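Local coordinates for protein pyridoxine 4-oxidase (Mesorhizobium loti, PDB 4HA6) that oxidises pyridoxine at its 4-hydroxymethyl group to pyridoxal, probably passing the electrons through bound FAD to oxygen, as a member of the GMC oxidoreductase family, at residues 2-13 / 242-251; 473-481 / 493-503. All coordinates share one frame; numbering follows the deposited sequence. Where two conformers were deposited one is given.

Contact 1. Residues 2-13 / 242-251. With FAD (flavin-adenine dinucleotide), chain B.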
loop_
_atom_site.group_PDB
_atom_site.type_symbol
_atom_site.label_atom_id
_atom_site.label_comp_id
_atom_site.label_asym_id
_atom_site.label_seq_id
_atom_site.Cartn_x
_atom_site.Cartn_y
_atom_site.Cartn_z
ATOM N N CYS A 2 4.820 -23.084 18.468
ATOM C CA CYS A 2 6.171 -23.623 18.279
ATOM C C CYS A 2 6.640 -23.709 16.818
ATOM O O CYS A 2 7.818 -23.521 16.522
ATOM C CB CYS A 2 6.264 -25.019 18.913
ATOM S SG CYS A 2 5.347 -25.234 20.480
ATOM N N ASP A 3 5.734 -24.021 15.908
ATOM C CA ASP A 3 6.142 -24.277 14.534
ATOM C C ASP A 3 6.469 -22.990 13.775
ATOM O O ASP A 3 7.557 -22.861 13.212
ATOM C CB ASP A 3 5.076 -25.086 13.789
ATOM C CG ASP A 3 5.225 -26.582 13.996
ATOM O OD1 ASP A 3 4.217 -27.225 14.367
ATOM O OD2 ASP A 3 6.338 -27.115 13.771
ATOM N N ILE A 4 5.528 -22.047 13.739
ATOM C CA ILE A 4 5.731 -20.806 12.983
ATOM C C ILE A 4 5.319 -19.591 13.786
ATOM O O ILE A 4 4.230 -19.562 14.354
ATOM C CB ILE A 4 4.857 -20.736 11.720
ATOM C CG1 ILE A 4 4.683 -22.106 11.084
ATOM C CG2 ILE A 4 5.420 -19.716 10.716
ATOM C CD1 ILE A 4 3.328 -22.264 10.449
ATOM N N VAL A 5 6.163 -18.569 13.788
ATOM C CA VAL A 5 5.797 -17.295 14.391
ATOM C C VAL A 5 5.657 -16.224 13.311
ATOM O O VAL A 5 6.566 -16.033 12.499
ATOM C CB VAL A 5 6.826 -16.847 15.442
ATOM C CG1 VAL A 5 6.634 -15.380 15.768
ATOM C CG2 VAL A 5 6.688 -17.689 16.700
ATOM N N ILE A 6 4.517 -15.537 13.301
ATOM C CA ILE A 6 4.281 -14.423 12.378
ATOM C C ILE A 6 4.411 -13.097 13.124
ATOM O O ILE A 6 3.710 -12.857 14.128
ATOM C CB ILE A 6 2.877 -14.519 11.709
ATOM C CG1 ILE A 6 2.701 -15.877 11.018
ATOM C CG2 ILE A 6 2.649 -13.389 10.725
ATOM C CD1 ILE A 6 1.249 -16.190 10.660
ATOM N N VAL A 7 5.304 -12.236 12.636
ATOM C CA VAL A 7 5.553 -10.955 13.286
ATOM C C VAL A 7 4.793 -9.850 12.557
ATOM O O VAL A 7 5.136 -9.489 11.427
ATOM C CB VAL A 7 7.054 -10.611 13.315
ATOM C CG1 VAL A 7 7.282 -9.245 13.975
ATOM C CG2 VAL A 7 7.844 -11.707 14.036
ATOM N N GLY A 8 3.762 -9.311 13.201
ATOM C CA GLY A 8 2.951 -8.274 12.593
ATOM C C GLY A 8 1.614 -8.798 12.100
ATOM O O GLY A 8 1.573 -9.589 11.147
ATOM N N GLY A 9 0.529 -8.344 12.738
ATOM C CA GLY A 9 -0.819 -8.773 12.407
ATOM C C GLY A 9 -1.571 -7.804 11.504
ATOM O O GLY A 9 -2.714 -7.437 11.797
ATOM N N GLY A 10 -0.941 -7.399 10.401
ATOM C CA GLY A 10 -1.530 -6.423 9.502
ATOM C C GLY A 10 -2.224 -7.114 8.339
ATOM O O GLY A 10 -2.908 -8.114 8.528
ATOM N N SER A 11 -2.072 -6.593 7.131
ATOM C CA SER A 11 -2.764 -7.209 5.999
ATOM C C SER A 11 -2.232 -8.606 5.714
ATOM O O SER A 11 -2.979 -9.578 5.774
ATOM C CB SER A 11 -2.653 -6.333 4.759
ATOM O OG SER A 11 -3.247 -5.077 5.027
ATOM N N ALA A 12 -0.931 -8.698 5.454
ATOM C CA ALA A 12 -0.259 -9.969 5.170
ATOM C C ALA A 12 -0.282 -10.923 6.366
ATOM O O ALA A 12 -0.461 -12.142 6.212
ATOM C CB ALA A 12 1.187 -9.708 4.763
ATOM N N GLY A 13 -0.048 -10.370 7.560
ATOM C CA GLY A 13 -0.054 -11.164 8.778
ATOM C C GLY A 13 -1.418 -11.768 9.079
ATOM O O GLY A 13 -1.500 -12.919 9.492
ATOM N N VAL A 242 10.772 -15.763 22.891
ATOM C CA VAL A 242 9.835 -16.664 22.241
ATOM C C VAL A 242 10.570 -17.518 21.217
ATOM O O VAL A 242 11.344 -17.005 20.401
ATOM C CB VAL A 242 8.672 -15.876 21.600
ATOM C CG1 VAL A 242 7.922 -16.720 20.572
ATOM C CG2 VAL A 242 7.727 -15.377 22.682
ATOM N N PHE A 243 10.352 -18.825 21.280
ATOM C CA PHE A 243 11.052 -19.747 20.392
ATOM C C PHE A 243 10.172 -20.208 19.242
ATOM O O PHE A 243 8.943 -20.249 19.371
ATOM C CB PHE A 243 11.568 -20.938 21.185
ATOM C CG PHE A 243 12.591 -20.564 22.208
ATOM C CD1 PHE A 243 13.943 -20.605 21.897
ATOM C CD2 PHE A 243 12.207 -20.151 23.476
ATOM C CE1 PHE A 243 14.900 -20.245 22.842
ATOM C CE2 PHE A 243 13.154 -19.792 24.425
ATOM C CZ PHE A 243 14.499 -19.840 24.106
ATOM N N ALA A 244 10.807 -20.538 18.116
ATOM C CA ALA A 244 10.095 -20.922 16.897
ATOM C C ALA A 244 10.988 -21.682 15.918
ATOM O O ALA A 244 12.202 -21.457 15.860
ATOM C CB ALA A 244 9.521 -19.688 16.206
ATOM N N ASP A 245 10.367 -22.554 15.130
ATOM C CA ASP A 245 11.050 -23.278 14.069
ATOM C C ASP A 245 11.153 -22.432 12.790
ATOM O O ASP A 245 12.157 -22.490 12.071
ATOM C CB ASP A 245 10.303 -24.580 13.756
ATOM C CG ASP A 245 10.475 -25.639 14.841
ATOM O OD1 ASP A 245 11.194 -25.382 15.831
ATOM O OD2 ASP A 245 9.896 -26.737 14.686
ATOM N N GLN A 246 10.097 -21.676 12.490
ATOM C CA GLN A 246 10.078 -20.808 11.303
ATOM C C GLN A 246 9.575 -19.425 11.700
ATOM O O GLN A 246 8.668 -19.314 12.527
ATOM C CB GLN A 246 9.167 -21.387 10.209
ATOM C CG GLN A 246 9.486 -22.826 9.824
ATOM C CD GLN A 246 10.786 -22.936 9.061
ATOM O OE1 GLN A 246 11.113 -22.066 8.257
ATOM N NE2 GLN A 246 11.539 -24.006 9.309
ATOM N N ILE A 247 10.159 -18.375 11.123
ATOM C CA ILE A 247 9.775 -16.999 11.461
ATOM C C ILE A 247 9.425 -16.254 10.169
ATOM O O ILE A 247 10.213 -16.223 9.220
ATOM C CB ILE A 247 10.895 -16.223 12.213
ATOM C CG1 ILE A 247 11.217 -16.872 13.571
ATOM C CG2 ILE A 247 10.488 -14.753 12.413
ATOM C CD1 ILE A 247 12.156 -18.102 13.490
ATOM N N VAL A 248 8.228 -15.687 10.129
ATOM C CA VAL A 248 7.781 -14.916 8.979
ATOM C C VAL A 248 7.592 -13.492 9.447
ATOM O O VAL A 248 6.856 -13.256 10.405
ATOM C CB VAL A 248 6.424 -15.422 8.441
ATOM C CG1 VAL A 248 5.999 -14.621 7.217
ATOM C CG2 VAL A 248 6.506 -16.898 8.098
ATOM N N LEU A 249 8.261 -12.551 8.776
ATOM C CA LEU A 249 8.103 -11.124 9.073
ATOM C C LEU A 249 6.994 -10.516 8.218
ATOM O O LEU A 249 7.044 -10.578 6.973
ATOM C CB LEU A 249 9.402 -10.368 8.813
ATOM C CG LEU A 249 10.623 -10.778 9.628
ATOM C CD1 LEU A 249 11.657 -9.652 9.589
ATOM C CD2 LEU A 249 10.225 -11.087 11.072
ATOM N N CYS A 250 6.012 -9.916 8.890
ATOM C CA CYS A 250 4.926 -9.218 8.217
ATOM C C CYS A 250 4.735 -7.844 8.856
ATOM O O CYS A 250 3.614 -7.354 8.979
ATOM C CB CYS A 250 3.635 -10.023 8.342
ATOM S SG CYS A 250 3.726 -11.674 7.576
ATOM N N ALA A 251 5.836 -7.232 9.276
ATOM C CA ALA A 251 5.786 -5.945 9.953
ATOM C C ALA A 251 5.651 -4.750 8.982
ATOM O O ALA A 251 5.569 -3.596 9.422
ATOM C CB ALA A 251 7.017 -5.786 10.829
HETATM P PA FAD B . 0.645 -3.524 7.453
HETATM O O1A FAD B . -0.766 -3.878 7.005
HETATM O O2A FAD B . 0.977 -2.081 7.714
HETATM O O5B FAD B . 0.948 -4.398 8.780
HETATM C C5B FAD B . 2.062 -4.196 9.645
HETATM C C4B FAD B . 1.610 -4.708 11.005
HETATM O O4B FAD B . 2.711 -5.163 11.798
HETATM C C3B FAD B . 0.926 -3.602 11.799
HETATM O O3B FAD B . -0.268 -4.177 12.356
HETATM C C2B FAD B . 1.928 -3.230 12.889
HETATM O O2B FAD B . 1.266 -2.781 14.085
HETATM C C1B FAD B . 2.690 -4.536 13.094
HETATM N N9A FAD B . 4.107 -4.384 13.539
HETATM C C8A FAD B . 5.017 -3.508 13.061
HETATM N N7A FAD B . 6.213 -3.675 13.688
HETATM C C5A FAD B . 6.084 -4.681 14.586
HETATM C C6A FAD B . 6.965 -5.364 15.569
HETATM N N6A FAD B . 8.278 -4.997 15.719
HETATM N N1A FAD B . 6.422 -6.373 16.309
HETATM C C2A FAD B . 5.135 -6.754 16.162
HETATM N N3A FAD B . 4.291 -6.170 15.281
HETATM C C4A FAD B . 4.695 -5.146 14.477
HETATM N N1 FAD B . -3.934 0.156 -0.291
HETATM C C2 FAD B . -4.842 -0.133 -1.242
HETATM O O2 FAD B . -4.596 -1.071 -2.034
HETATM N N3 FAD B . -5.984 0.564 -1.390
HETATM C C4 FAD B . -6.309 1.588 -0.582
HETATM O O4 FAD B . -7.374 2.240 -0.741
HETATM C C4X FAD B . -5.360 1.966 0.490
HETATM N N5 FAD B . -5.598 2.991 1.334
HETATM C C5X FAD B . -4.720 3.303 2.319
HETATM C C6 FAD B . -4.981 4.357 3.192
HETATM C C7 FAD B . -4.083 4.671 4.208
HETATM C C7M FAD B . -4.384 5.814 5.146
HETATM C C8 FAD B . -2.834 3.876 4.367
HETATM C C8M FAD B . -1.863 4.224 5.462
HETATM C C9 FAD B . -2.563 2.817 3.501
HETATM C C9A FAD B . -3.465 2.514 2.481
HETATM N N10 FAD B . -3.200 1.452 1.598
HETATM C C10 FAD B . -4.130 1.158 0.591
HETATM C "C1'" FAD B . -1.964 0.672 1.732
HETATM C "C2'" FAD B . -2.194 -0.705 2.335
HETATM O "O2'" FAD B . -3.053 -0.604 3.482
HETATM C "C3'" FAD B . -0.821 -1.248 2.738
HETATM O "O3'" FAD B . 0.053 -1.158 1.601
HETATM C "C4'" FAD B . -0.909 -2.686 3.217
HETATM O "O4'" FAD B . -1.841 -2.735 4.312
HETATM C "C5'" FAD B . 0.464 -3.220 3.641
HETATM O "O5'" FAD B . 0.259 -4.367 4.464
HETATM P P FAD B . 1.512 -5.059 5.182
HETATM O O1P FAD B . 1.136 -6.450 5.675
HETATM O O2P FAD B . 2.746 -4.888 4.320
HETATM O O3P FAD B . 1.750 -4.090 6.438
HETATM O O HOH W 1 1.006 -7.737 7.967
#
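In the parallel sheet of the FAD-binding Rossmann fold, V5 and V7 of the first strand, 4-7, pair with I247 and L249 of strand 246-249, their backbones hydrogen-bonding to Q246 and V248. The central hydrogen bonds are nearly linear: V5 N donates a hydrogen bond to Q246 O at 2.9 Å (166°), V5 O accepts from V248 N, and V7 N meets V248 O. The ladder ends where C250 N binds V7 O at 2.7 Å.

V5 and V7 share one face of the sheet with I247 and L249. V5 CG2 presses on A244 CB at 3.5 Å, while V7 CG2 lies alongside L249 CD2; the other branch of V7, CG1, is held anti to the backbone N (chi1 179°) and reaches the adenine at N1A, 3.8 Å away. On the other face I4 and V248 lie side by side, CG2 to CG2, and C250 SG sits against I6 CG2.

Beyond the strand comes a GxGxxG-type turn, G8, G10 and G13, leading into helix 11-20. G10 CA lies 3.3 Å from FAD O5B, the oxygen linking ribose to phosphate. At the start of this helix S11 N binds FAD O1A at 3.0 Å and A12 N binds O1P, so the helix N-terminus probably offsets diphosphate charge. S11 OG also pairs with the ribityl O4'. A water lies between G13 N, C250 O and FAD O1P, linking both segments to the cofactor.

Contact 2. Residues 473-481 / 493-503; sequences LFVVDASIM and VLAIAETFARQ. With FAD (flavin-adenine dinucleotide), chain B.
F474, on the edge strand 473-475, meets F500 of helix 490-506 obliquely: the ring centroids are 5.3 Å apart and the planes 56° apart. F500 CZ comes over one face of the F474 ring, whereas F474 CD1 arrives near the plane of the F500 ring, at its edge. Two residues on, V476 points both methyls at the helix. CG2 stands over the face of F500 in a CH-pi contact, 3.7 Å from the centroid; CG1, anti to the backbone N (chi1 -173°), packs on A497 CA at 3.7 Å and on I496 CG2.

Here the chain leaves the last strand of the Rossmann sheet and turns toward the cofactor. D477 OD1 accepts from S479 N at 2.8 Å, an Asx turn, while its OD2 is bound by S256 OG and G252 N. A478 N donates to FAD O2P at 3.1 Å and 166°, and A478 CB touches V493 CG2, whose sister methyl CG1 faces FAD O5' at 3.7 Å. I480 then meets I496 tip to tip, CD1 to CD1 at 3.5 Å, and the M481 side chain crosses I496 at about a right angle, its CG touching I496 CD1.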
loop_
_atom_site.group_PDB
_atom_site.type_symbol
_atom_site.label_atom_id
_atom_site.label_comp_id
_atom_site.label_asym_id
_atom_site.label_seq_id
_atom_site.Cartn_x
_atom_site.Cartn_y
_atom_site.Cartn_z
ATOM N N LEU A 473 14.044 -17.873 7.996
ATOM C CA LEU A 473 13.433 -16.548 8.109
ATOM C C LEU A 473 12.882 -16.062 6.776
ATOM O O LEU A 473 13.589 -16.022 5.769
ATOM C CB LEU A 473 14.445 -15.539 8.669
ATOM C CG LEU A 473 14.046 -14.062 8.755
ATOM C CD1 LEU A 473 12.898 -13.855 9.708
ATOM C CD2 LEU A 473 15.245 -13.238 9.194
ATOM N N PHE A 474 11.614 -15.666 6.782
ATOM C CA PHE A 474 10.959 -15.207 5.565
ATOM C C PHE A 474 10.430 -13.780 5.753
ATOM O O PHE A 474 10.165 -13.351 6.882
ATOM C CB PHE A 474 9.849 -16.194 5.175
ATOM C CG PHE A 474 10.328 -17.630 5.092
ATOM C CD1 PHE A 474 10.721 -18.178 3.874
ATOM C CD2 PHE A 474 10.426 -18.413 6.242
ATOM C CE1 PHE A 474 11.188 -19.491 3.794
ATOM C CE2 PHE A 474 10.886 -19.727 6.167
ATOM C CZ PHE A 474 11.264 -20.260 4.943
ATOM N N VAL A 475 10.333 -13.029 4.659
ATOM C CA VAL A 475 9.765 -11.685 4.699
ATOM C C VAL A 475 8.565 -11.667 3.751
ATOM O O VAL A 475 8.713 -11.861 2.542
ATOM C CB VAL A 475 10.789 -10.614 4.315
ATOM C CG1 VAL A 475 10.169 -9.239 4.467
ATOM C CG2 VAL A 475 12.065 -10.735 5.193
ATOM N N VAL A 476 7.366 -11.511 4.306
ATOM C CA VAL A 476 6.162 -11.655 3.503
ATOM C C VAL A 476 5.222 -10.486 3.747
ATOM O O VAL A 476 4.258 -10.610 4.511
ATOM C CB VAL A 476 5.440 -13.001 3.783
ATOM C CG1 VAL A 476 4.292 -13.198 2.812
ATOM C CG2 VAL A 476 6.411 -14.144 3.635
ATOM N N ASP A 477 5.524 -9.354 3.096
ATOM C CA ASP A 477 4.704 -8.145 3.148
ATOM C C ASP A 477 5.109 -7.182 2.023
ATOM O O ASP A 477 5.826 -7.578 1.090
ATOM C CB ASP A 477 4.797 -7.469 4.525
ATOM C CG ASP A 477 6.226 -7.116 4.913
ATOM O OD1 ASP A 477 7.036 -6.769 4.010
ATOM O OD2 ASP A 477 6.538 -7.194 6.129
ATOM N N ALA A 478 4.687 -5.920 2.112
ATOM C CA ALA A 478 4.949 -4.960 1.038
ATOM C C ALA A 478 6.428 -4.684 0.848
ATOM O O ALA A 478 6.830 -4.180 -0.197
ATOM C CB ALA A 478 4.204 -3.641 1.277
ATOM N N SER A 479 7.238 -4.988 1.860
ATOM C CA SER A 479 8.678 -4.718 1.755
ATOM C C SER A 479 9.372 -5.537 0.638
ATOM O O SER A 479 10.386 -5.096 0.081
ATOM C CB SER A 479 9.352 -4.966 3.100
ATOM O OG SER A 479 9.363 -6.354 3.390
ATOM N N ILE A 480 8.848 -6.721 0.299
ATOM C CA ILE A 480 9.526 -7.526 -0.728
ATOM C C ILE A 480 9.278 -7.079 -2.176
ATOM O O ILE A 480 10.014 -7.510 -3.086
ATOM C CB ILE A 480 9.235 -9.037 -0.609
ATOM C CG1 ILE A 480 7.784 -9.360 -0.998
ATOM C CG2 ILE A 480 9.658 -9.579 0.770
ATOM C CD1 ILE A 480 7.657 -9.869 -2.447
ATOM N N MET A 481 8.254 -6.241 -2.395
ATOM C CA MET A 481 7.883 -5.806 -3.746
ATOM C C MET A 481 9.080 -5.232 -4.490
ATOM O O MET A 481 9.665 -4.241 -4.044
ATOM C CB MET A 481 6.771 -4.744 -3.689
ATOM C CG MET A 481 5.497 -5.249 -3.007
ATOM S SD MET A 481 4.197 -3.991 -2.815
ATOM C CE MET A 481 3.882 -3.587 -4.560
ATOM N N VAL A 493 -0.077 -6.956 -1.858
ATOM C CA VAL A 493 0.444 -7.456 -0.585
ATOM C C VAL A 493 -0.292 -8.747 -0.223
ATOM O O VAL A 493 0.304 -9.709 0.293
ATOM C CB VAL A 493 0.217 -6.446 0.561
ATOM C CG1 VAL A 493 0.724 -7.013 1.880
ATOM C CG2 VAL A 493 0.902 -5.113 0.251
ATOM N N LEU A 494 -1.594 -8.774 -0.488
ATOM C CA LEU A 494 -2.391 -9.949 -0.167
ATOM C C LEU A 494 -2.013 -11.092 -1.107
ATOM O O LEU A 494 -1.852 -12.235 -0.675
ATOM C CB LEU A 494 -3.890 -9.624 -0.211
ATOM C CG LEU A 494 -4.410 -8.584 0.799
ATOM C CD1 LEU A 494 -5.860 -8.238 0.472
ATOM C CD2 LEU A 494 -4.300 -9.055 2.239
ATOM N N ALA A 495 -1.817 -10.783 -2.385
ATOM C CA ALA A 495 -1.321 -11.806 -3.317
ATOM C C ALA A 495 0.042 -12.359 -2.872
ATOM O O ALA A 495 0.266 -13.564 -2.918
ATOM C CB ALA A 495 -1.262 -11.271 -4.734
ATOM N N ILE A 496 0.936 -11.494 -2.407
ATOM C CA ILE A 496 2.213 -11.959 -1.867
ATOM C C ILE A 496 2.011 -12.921 -0.705
ATOM O O ILE A 496 2.694 -13.952 -0.590
ATOM C CB ILE A 496 3.101 -10.778 -1.387
ATOM C CG1 ILE A 496 3.585 -9.970 -2.581
ATOM C CG2 ILE A 496 4.336 -11.288 -0.604
ATOM C CD1 ILE A 496 4.323 -8.711 -2.189
ATOM N N ALA A 497 1.087 -12.589 0.180
ATOM C CA ALA A 497 0.898 -13.432 1.354
ATOM C C ALA A 497 0.288 -14.782 0.943
ATOM O O ALA A 497 0.750 -15.842 1.389
ATOM C CB ALA A 497 0.055 -12.731 2.387
ATOM N N GLU A 498 -0.733 -14.743 0.080
ATOM C CA GLU A 498 -1.366 -15.982 -0.364
ATOM C C GLU A 498 -0.375 -16.894 -1.094
ATOM O O GLU A 498 -0.379 -18.107 -0.861
ATOM C CB GLU A 498 -2.600 -15.717 -1.234
ATOM C CG GLU A 498 -3.277 -16.980 -1.805
ATOM C CD GLU A 498 -3.798 -17.954 -0.739
ATOM O OE1 GLU A 498 -3.976 -19.148 -1.065
ATOM O OE2 GLU A 498 -4.046 -17.543 0.417
ATOM N N THR A 499 0.489 -16.346 -1.954
ATOM C CA THR A 499 1.418 -17.258 -2.632
ATOM C C THR A 499 2.412 -17.869 -1.639
ATOM O O THR A 499 2.806 -19.030 -1.780
ATOM C CB THR A 499 2.095 -16.725 -3.967
ATOM O OG1 THR A 499 3.481 -16.450 -3.766
ATOM C CG2 THR A 499 1.382 -15.535 -4.580
ATOM N N PHE A 500 2.782 -17.123 -0.604
ATOM C CA PHE A 500 3.638 -17.720 0.411
ATOM C C PHE A 500 2.901 -18.789 1.221
ATOM O O PHE A 500 3.499 -19.782 1.632
ATOM C CB PHE A 500 4.226 -16.677 1.346
ATOM C CG PHE A 500 5.063 -17.270 2.433
ATOM C CD1 PHE A 500 4.509 -17.584 3.668
ATOM C CD2 PHE A 500 6.403 -17.547 2.209
ATOM C CE1 PHE A 500 5.284 -18.142 4.672
ATOM C CE2 PHE A 500 7.183 -18.097 3.202
ATOM C CZ PHE A 500 6.622 -18.399 4.437
ATOM N N ALA A 501 1.608 -18.589 1.472
ATOM C CA ALA A 501 0.843 -19.590 2.220
ATOM C C ALA A 501 0.784 -20.877 1.411
ATOM O O ALA A 501 0.951 -21.973 1.945
ATOM C CB ALA A 501 -0.553 -19.097 2.522
ATOM N N ARG A 502 0.559 -20.729 0.113
ATOM C CA ARG A 502 0.496 -21.876 -0.783
ATOM C C ARG A 502 1.835 -22.608 -0.825
ATOM O O ARG A 502 1.875 -23.838 -0.851
ATOM C CB ARG A 502 0.059 -21.430 -2.180
ATOM C CG ARG A 502 -1.347 -20.828 -2.200
ATOM C CD ARG A 502 -1.778 -20.348 -3.587
ATOM N NE ARG A 502 -3.233 -20.276 -3.646
ATOM C CZ ARG A 502 -3.959 -20.631 -4.701
ATOM N NH1 ARG A 502 -3.371 -21.058 -5.811
ATOM N NH2 ARG A 502 -5.275 -20.543 -4.648
ATOM N N GLN A 503 2.930 -21.858 -0.787
ATOM C CA GLN A 503 4.274 -22.428 -0.830
ATOM C C GLN A 503 4.612 -23.175 0.466
ATOM O O GLN A 503 5.261 -24.223 0.446
ATOM C CB GLN A 503 5.277 -21.306 -1.116
ATOM C CG GLN A 503 6.656 -21.450 -0.499
ATOM C CD GLN A 503 7.453 -20.155 -0.604
ATOM O OE1 GLN A 503 7.290 -19.390 -1.553
ATOM N NE2 GLN A 503 8.294 -19.896 0.380
HETATM P PA FAD B . 0.645 -3.524 7.453
HETATM O O1A FAD B . -0.766 -3.878 7.005
HETATM O O2A FAD B . 0.977 -2.081 7.714
HETATM O O5B FAD B . 0.948 -4.398 8.780
HETATM C C5B FAD B . 2.062 -4.196 9.645
HETATM C C4B FAD B . 1.610 -4.708 11.005
HETATM O O4B FAD B . 2.711 -5.163 11.798
HETATM C C3B FAD B . 0.926 -3.602 11.799
HETATM O O3B FAD B . -0.268 -4.177 12.356
HETATM C C2B FAD B . 1.928 -3.230 12.889
HETATM O O2B FAD B . 1.266 -2.781 14.085
HETATM C C1B FAD B . 2.690 -4.536 13.094
HETATM N N9A FAD B . 4.107 -4.384 13.539
HETATM C C8A FAD B . 5.017 -3.508 13.061
HETATM N N7A FAD B . 6.213 -3.675 13.688
HETATM C C5A FAD B . 6.084 -4.681 14.586
HETATM C C6A FAD B . 6.965 -5.364 15.569
HETATM N N6A FAD B . 8.278 -4.997 15.719
HETATM N N1A FAD B . 6.422 -6.373 16.309
HETATM C C2A FAD B . 5.135 -6.754 16.162
HETATM N N3A FAD B . 4.291 -6.170 15.281
HETATM C C4A FAD B . 4.695 -5.146 14.477
HETATM N N1 FAD B . -3.934 0.156 -0.291
HETATM C C2 FAD B . -4.842 -0.133 -1.242
HETATM O O2 FAD B . -4.596 -1.071 -2.034
HETATM N N3 FAD B . -5.984 0.564 -1.390
HETATM C C4 FAD B . -6.309 1.588 -0.582
HETATM O O4 FAD B . -7.374 2.240 -0.741
HETATM C C4X FAD B . -5.360 1.966 0.490
HETATM N N5 FAD B . -5.598 2.991 1.334
HETATM C C5X FAD B . -4.720 3.303 2.319
HETATM C C6 FAD B . -4.981 4.357 3.192
HETATM C C7 FAD B . -4.083 4.671 4.208
HETATM C C7M FAD B . -4.384 5.814 5.146
HETATM C C8 FAD B . -2.834 3.876 4.367
HETATM C C8M FAD B . -1.863 4.224 5.462
HETATM C C9 FAD B . -2.563 2.817 3.501
HETATM C C9A FAD B . -3.465 2.514 2.481
HETATM N N10 FAD B . -3.200 1.452 1.598
HETATM C C10 FAD B . -4.130 1.158 0.591
HETATM C "C1'" FAD B . -1.964 0.672 1.732
HETATM C "C2'" FAD B . -2.194 -0.705 2.335
HETATM O "O2'" FAD B . -3.053 -0.604 3.482
HETATM C "C3'" FAD B . -0.821 -1.248 2.738
HETATM O "O3'" FAD B . 0.053 -1.158 1.601
HETATM C "C4'" FAD B . -0.909 -2.686 3.217
HETATM O "O4'" FAD B . -1.841 -2.735 4.312
HETATM C "C5'" FAD B . 0.464 -3.220 3.641
HETATM O "O5'" FAD B . 0.259 -4.367 4.464
HETATM P P FAD B . 1.512 -5.059 5.182
HETATM O O1P FAD B . 1.136 -6.450 5.675
HETATM O O2P FAD B . 2.746 -4.888 4.320
HETATM O O3P FAD B . 1.750 -4.090 6.438
#

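Overall arrangement
Both contacts are buried parts of one FAD-binding domain, and they meet along strand 246-249, the neighbour of strand 473-475 in the sheet: L249 N and O probably bond to F474 O and V476 N. Contact 1 holds two inner strands together mainly by backbone hydrogen bonds, with exposed residues such as D245 at its outer end. Contact 2, at the edge strand, has no hydrogen bond across it and relies on aliphatic and aromatic packing against helix 490-506. That helix also touches contact 1, with F500 on V248 and V493 on A12. Contact 1 offers two backbone amides to the diphosphate and contact 2 one, on a different oxygen.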